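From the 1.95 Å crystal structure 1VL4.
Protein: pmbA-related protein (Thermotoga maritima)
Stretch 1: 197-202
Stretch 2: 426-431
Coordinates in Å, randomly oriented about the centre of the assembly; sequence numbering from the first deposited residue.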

ATOM      1  N   SER A 197       1.666  19.082  13.121  1.00 11.90           N
ATOM      2  CA  SER A 197       0.489  18.853  12.286  1.00 13.21           C
ATOM      3  C   SER A 197      -0.775  18.783  13.115  1.00 15.23           C
ATOM      4  O   SER A 197      -0.739  18.659  14.366  1.00 11.58           O
ATOM      5  CB  SER A 197       0.663  17.603  11.431  1.00 15.04           C
ATOM      6  OG  SER A 197       0.618  16.392  12.161  1.00 16.02           O
ATOM      7  N   TRP A 198      -1.907  18.928  12.438  1.00 12.91           N
ATOM      8  CA  TRP A 198      -3.192  18.776  13.090  1.00 12.24           C
ATOM      9  C   TRP A 198      -4.223  18.371  12.029  1.00 13.90           C
ATOM     10  O   TRP A 198      -4.093  18.761  10.875  1.00 13.12           O
ATOM     11  CB  TRP A 198      -3.602  20.101  13.775  1.00 12.09           C
ATOM     12  CG  TRP A 198      -4.692  19.921  14.771  1.00 13.60           C
ATOM     13  CD1 TRP A 198      -6.001  20.209  14.621  1.00 15.83           C
ATOM     14  CD2 TRP A 198      -4.556  19.333  16.068  1.00 15.58           C
ATOM     15  NE1 TRP A 198      -6.706  19.824  15.735  1.00 21.65           N
ATOM     16  CE2 TRP A 198      -5.836  19.313  16.651  1.00 14.26           C
ATOM     17  CE3 TRP A 198      -3.468  18.851  16.799  1.00 19.90           C
ATOM     18  CZ2 TRP A 198      -6.065  18.822  17.926  1.00 18.33           C
ATOM     19  CZ3 TRP A 198      -3.694  18.373  18.078  1.00 18.81           C
ATOM     20  CH2 TRP A 198      -4.980  18.368  18.623  1.00 23.88           C
ATOM     21  N   TYR A 199      -5.245  17.621  12.441  1.00 16.16           N
ATOM     22  CA  TYR A 199      -6.364  17.262  11.570  1.00 15.35           C
ATOM     23  C   TYR A 199      -7.656  17.317  12.360  1.00 15.99           C
ATOM     24  O   TYR A 199      -7.671  17.209  13.620  1.00 13.44           O
ATOM     25  CB  TYR A 199      -6.202  15.843  10.975  1.00 16.56           C
ATOM     26  CG  TYR A 199      -6.228  14.743  12.008  1.00 17.15           C
ATOM     27  CD1 TYR A 199      -7.428  14.132  12.417  1.00 21.55           C
ATOM     28  CD2 TYR A 199      -5.060  14.324  12.600  1.00 24.11           C
ATOM     29  CE1 TYR A 199      -7.410  13.132  13.444  1.00 17.77           C
ATOM     30  CE2 TYR A 199      -5.047  13.348  13.594  1.00 23.99           C
ATOM     31  CZ  TYR A 199      -6.208  12.776  14.016  1.00 26.63           C
ATOM     32  OH  TYR A 199      -6.095  11.815  14.991  1.00 33.03           O
ATOM     33  N   GLU A 200      -8.745  17.486  11.629  1.00 14.85           N
ATOM     34  CA  GLU A 200     -10.091  17.260  12.188  1.00 15.06           C
ATOM     35  C   GLU A 200     -10.825  16.279  11.231  1.00 17.68           C
ATOM     36  O   GLU A 200     -10.646  16.323  10.016  1.00 11.09           O
ATOM     37  CB  GLU A 200     -10.858  18.582  12.327  1.00 15.16           C
ATOM     38  CG  GLU A 200     -10.513  19.453  13.584  1.00 20.80           C
ATOM     39  CD  GLU A 200     -10.980  20.963  13.525  1.00 23.99           C
ATOM     40  OE1 GLU A 200     -11.866  21.353  12.699  1.00 26.22           O
ATOM     41  OE2 GLU A 200     -10.434  21.760  14.359  1.00 38.41           O
ATOM     42  N   LEU A 201     -11.581  15.352  11.821  1.00 17.78           N
ATOM     43  CA  LEU A 201     -12.552  14.478  11.092  1.00 18.84           C
ATOM     44  C   LEU A 201     -13.936  15.033  11.361  1.00 19.07           C
ATOM     45  O   LEU A 201     -14.196  15.540  12.459  1.00 20.71           O
ATOM     46  CB  LEU A 201     -12.426  13.044  11.586  1.00 20.92           C
ATOM     47  CG  LEU A 201     -11.194  12.360  11.019  1.00 18.67           C
ATOM     48  CD1 LEU A 201     -10.664  11.314  11.995  1.00 27.85           C
ATOM     49  CD2 LEU A 201     -11.508  11.743   9.667  1.00 23.44           C
ATOM     50  N   ALA A 202     -14.789  15.053  10.343  1.00 14.59           N
ATOM     51  CA  ALA A 202     -16.113  15.613  10.457  1.00 16.33           C
ATOM     52  C   ALA A 202     -17.147  14.872   9.592  1.00 19.33           C
ATOM     53  O   ALA A 202     -16.850  14.354   8.511  1.00 14.70           O
ATOM     54  CB  ALA A 202     -16.079  17.063  10.056  1.00 21.38           C
ATOM     55  N   VAL A 426     -10.993  13.878  24.870  1.00 14.89           N
ATOM     56  CA  VAL A 426     -11.216  12.833  23.880  1.00 15.09           C
ATOM     57  C   VAL A 426     -11.090  13.381  22.457  1.00 16.74           C
ATOM     58  O   VAL A 426     -11.596  14.460  22.150  1.00 16.59           O
ATOM     59  CB  VAL A 426     -12.613  12.231  24.069  1.00 16.31           C
ATOM     60  CG1 VAL A 426     -12.929  11.236  22.921  1.00 21.81           C
ATOM     61  CG2 VAL A 426     -12.699  11.566  25.432  1.00 21.07           C
ATOM     62  N   LYS A 427     -10.331  12.673  21.625  1.00 12.45           N
ATOM     63  CA  LYS A 427     -10.158  13.004  20.235  1.00 11.79           C
ATOM     64  C   LYS A 427     -10.469  11.741  19.416  1.00 13.82           C
ATOM     65  O   LYS A 427     -10.205  10.614  19.834  1.00 12.86           O
ATOM     66  CB  LYS A 427      -8.735  13.500  19.938  1.00 13.78           C
ATOM     67  CG  LYS A 427      -8.507  13.932  18.492  1.00 16.06           C
ATOM     68  CD  LYS A 427      -7.291  14.771  18.302  1.00 16.25           C
ATOM     69  CE  LYS A 427      -6.924  14.963  16.822  1.00 23.04           C
ATOM     70  NZ  LYS A 427      -7.881  15.765  16.023  1.00 17.37           N
ATOM     71  N   VAL A 428     -11.011  11.952  18.225  1.00 15.08           N
ATOM     72  CA  VAL A 428     -11.404  10.848  17.347  1.00 14.08           C
ATOM     73  C   VAL A 428     -10.416  10.704  16.173  1.00 17.46           C
ATOM     74  O   VAL A 428      -9.965  11.705  15.574  1.00 21.38           O
ATOM     75  CB  VAL A 428     -12.851  11.116  16.826  1.00 12.20           C
ATOM     76  CG1 VAL A 428     -13.252  10.066  15.757  1.00 18.11           C
ATOM     77  CG2 VAL A 428     -13.785  11.081  17.885  1.00 15.78           C
ATOM     78  N   SER A 429     -10.055   9.464  15.829  1.00 16.52           N
ATOM     79  CA  SER A 429      -9.279   9.207  14.654  1.00 17.44           C
ATOM     80  C   SER A 429     -10.132   8.289  13.761  1.00 18.62           C
ATOM     81  O   SER A 429     -11.355   8.246  13.898  1.00 15.89           O
ATOM     82  CB  SER A 429      -7.937   8.534  15.018  1.00 19.36           C
ATOM     83  OG  SER A 429      -7.058   8.551  13.930  1.00 20.58           O
ATOM     84  N   GLN A 430      -9.483   7.515  12.907  1.00 19.20           N
ATOM     85  CA  GLN A 430     -10.170   6.706  11.914  1.00 20.49           C
ATOM     86  C   GLN A 430     -10.909   5.543  12.500  1.00 19.53           C
ATOM     87  O   GLN A 430     -12.070   5.301  12.145  1.00 18.00           O
ATOM     88  CB  GLN A 430      -9.181   6.197  10.856  1.00 24.71           C
ATOM     89  CG  GLN A 430      -8.641   7.341  10.008  1.00 34.91           C
ATOM     90  CD  GLN A 430      -8.096   6.864   8.670  1.00 42.59           C
ATOM     91  OE1 GLN A 430      -8.037   5.655   8.392  1.00 53.45           O
ATOM     92  NE2 GLN A 430      -7.726   7.810   7.825  1.00 48.98           N
ATOM     93  N   HIS A 431     -10.224   4.802  13.366  1.00 17.67           N
ATOM     94  CA  HIS A 431     -10.789   3.622  13.988  1.00 19.98           C
ATOM     95  C   HIS A 431     -10.606   3.611  15.514  1.00 17.64           C
ATOM     96  O   HIS A 431     -10.993   2.671  16.180  1.00 17.50           O
ATOM     97  CB  HIS A 431     -10.138   2.378  13.367  1.00 25.56           C
ATOM     98  CG  HIS A 431     -10.012   2.451  11.870  1.00 34.77           C
ATOM     99  ND1 HIS A 431     -11.077   2.222  11.017  1.00 33.05           N
ATOM    100  CD2 HIS A 431      -8.958   2.781  11.077  1.00 40.50           C
ATOM    101  CE1 HIS A 431     -10.677   2.380   9.765  1.00 44.26           C
ATOM    102  NE2 HIS A 431      -9.397   2.727   9.771  1.00 43.53           N
TER

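The two stretches, more than 200 residues apart in sequence, meet through side chains rather than as paired strands. Their touching parts run 66° apart, and the nearest CA atoms, those of Leu-201 and Ser-429, lie 7.2 Å from each other. The single hydrogen bond across the contact is made by a long side chain: Lys-427 CA lies 8.2 Å from Tyr-199 O, and its CA-to-CB bond points toward the strand; the chain extends through three t rotamers, then turns at chi4 (p) to place NZ 2.8 Å from Tyr-199 O. An ammonium group suits a backbone carbonyl, whose oxygen carries partial negative charge.

The same ammonium group exploits two aromatic rings. Lys-427 NZ sits 4.0 Å from the centroid of the Tyr-199 ring, over its face, where the pi electrons can stabilise a cation. A second cation-pi contact is off-centre, with Lys-427 NZ 4.6 Å from the centroid of the Trp-198 six-membered ring. Lys-427 CE adds a CH-pi contact, 4.1 Å from the Tyr-199 ring centroid; carbon beside a charged nitrogen is polarised, which favours this arrangement.

The remaining contacts are looser. Val-428 O lies 3.6 Å from Tyr-199 CE1, near the ring plane at its edge, where the ring hydrogens carry slight positive charge. Leu-201, buried and pointing toward the other stretch, places CD1 3.5 Å from Ser-429 C, its branched, apolar side chain packing against backbone.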